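Local coordinates for protein erythromycin dehydratase (Saccharopolyspora erythraea, PDB 3EL6) that probably dehydrates the beta-hydroxyacyl intermediate of a growing polyketide chain during erythromycin biosynthesis, as the double hotdog dehydratase domain of a modular synthase, at residues Trp169-Glu172 with Asp173-Arg176. Residues are numbered along the deposited sequence; the frame is centred on the assembly and turned at random.
Sequences WPPE and DAVR
The A174 methyl turns toward P170 and P171 in a type I beta turn from P171 to A174, which carries the loop after strand 148-156 into edge strand 175-176 of the double hotdog fold. The turn is closed by one backbone hydrogen bond, A174 N to P171 O, 3.1 Å long with an N-H...O angle of 153°. On the packed side the A174 methyl, CB, lies 3.4 Å from P171 O and meets CB of the P170 ring at 3.8 Å, with CD of P171 a little farther off. A cis peptide bond before P170 bends the chain between W169 and the prolines. P170 and A174 both rest on W204 of strand 200-206, while P171 touches K206 and Y211; V175 then pairs through its backbone with R205, adding the short strand to the sheet edge. The turn's corner, E172 and D173, is the loose, exposed side. Their carboxylates do not meet: E172 OE1 and D173 OD2 stay 5.3 Å apart, like charges whose mutual repulsion, if any, is probably weakened by solvent at this exposed corner. CG of D173, anti to its own carbonyl carbon (chi1 -52°), lies beside the backbone N, and OD2 ends 3.3 Å from E172 C. A water lies 2.7 Å from A174 O, with a weak, longer approach to E172 O at 3.4 Å.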
# COMPACT_ATOMS: atom_id res chain seq x y z
N TRP A 169 47.05 -2.12 0.18
CA TRP A 169 46.11 -1.36 1.06
C TRP A 169 46.76 -0.82 2.34
O TRP A 169 47.29 -1.58 3.09
CB TRP A 169 44.96 -2.30 1.49
CG TRP A 169 44.05 -1.61 2.53
CD1 TRP A 169 44.05 -1.78 3.90
CD2 TRP A 169 43.05 -0.63 2.24
NE1 TRP A 169 43.08 -0.93 4.48
CE2 TRP A 169 42.46 -0.23 3.48
CE3 TRP A 169 42.56 -0.07 1.06
CZ2 TRP A 169 41.42 0.71 3.55
CZ3 TRP A 169 41.52 0.86 1.12
CH2 TRP A 169 40.97 1.25 2.37
N PRO A 170 46.74 0.50 2.58
CA PRO A 170 46.30 1.51 1.63
C PRO A 170 47.30 1.62 0.47
O PRO A 170 48.36 0.98 0.51
CB PRO A 170 46.35 2.79 2.45
CG PRO A 170 47.55 2.52 3.42
CD PRO A 170 47.42 1.10 3.76
N PRO A 171 47.00 2.46 -0.53
CA PRO A 171 47.96 2.58 -1.64
C PRO A 171 49.36 3.00 -1.16
O PRO A 171 49.50 3.58 -0.08
CB PRO A 171 47.35 3.71 -2.48
CG PRO A 171 45.86 3.57 -2.22
CD PRO A 171 45.77 3.24 -0.75
N GLU A 172 50.38 2.77 -2.00
CA GLU A 172 51.79 3.01 -1.64
C GLU A 172 52.14 4.36 -1.01
O GLU A 172 52.84 4.40 0.02
CB GLU A 172 52.72 2.72 -2.85
CG GLU A 172 53.02 1.20 -2.99
CD GLU A 172 53.70 0.77 -4.32
OE1 GLU A 172 54.78 1.31 -4.67
OE2 GLU A 172 53.15 -0.13 -5.01
N ASP A 173 51.69 5.47 -1.59
CA ASP A 173 52.06 6.77 -1.02
C ASP A 173 51.10 7.34 0.03
O ASP A 173 51.09 8.55 0.26
CB ASP A 173 52.11 7.84 -2.13
CG ASP A 173 52.99 7.44 -3.31
OD1 ASP A 173 53.21 8.33 -4.19
OD2 ASP A 173 53.45 6.25 -3.39
N ALA A 174 50.24 6.50 0.59
CA ALA A 174 49.19 7.06 1.44
C ALA A 174 49.81 7.23 2.82
O ALA A 174 50.68 6.44 3.18
CB ALA A 174 47.98 6.12 1.49
N VAL A 175 49.44 8.28 3.53
CA VAL A 175 49.97 8.52 4.85
C VAL A 175 48.87 8.40 5.90
O VAL A 175 47.70 8.75 5.66
CB VAL A 175 50.70 9.90 4.98
CG1 VAL A 175 51.68 10.09 3.81
CG2 VAL A 175 49.72 11.07 4.99
N ARG A 176 49.26 7.93 7.07
CA ARG A 176 48.32 7.76 8.13
C ARG A 176 47.67 9.05 8.50
O ARG A 176 48.33 10.13 8.60
CB ARG A 176 49.04 7.21 9.36
CG ARG A 176 48.12 7.01 10.48
CD ARG A 176 48.79 7.40 11.72
NE ARG A 176 49.13 6.27 12.53
CZ ARG A 176 49.82 6.37 13.68
NH1 ARG A 176 50.25 7.59 14.14
NH2 ARG A 176 50.06 5.25 14.37
O HOH W 1 51.52 3.85 3.15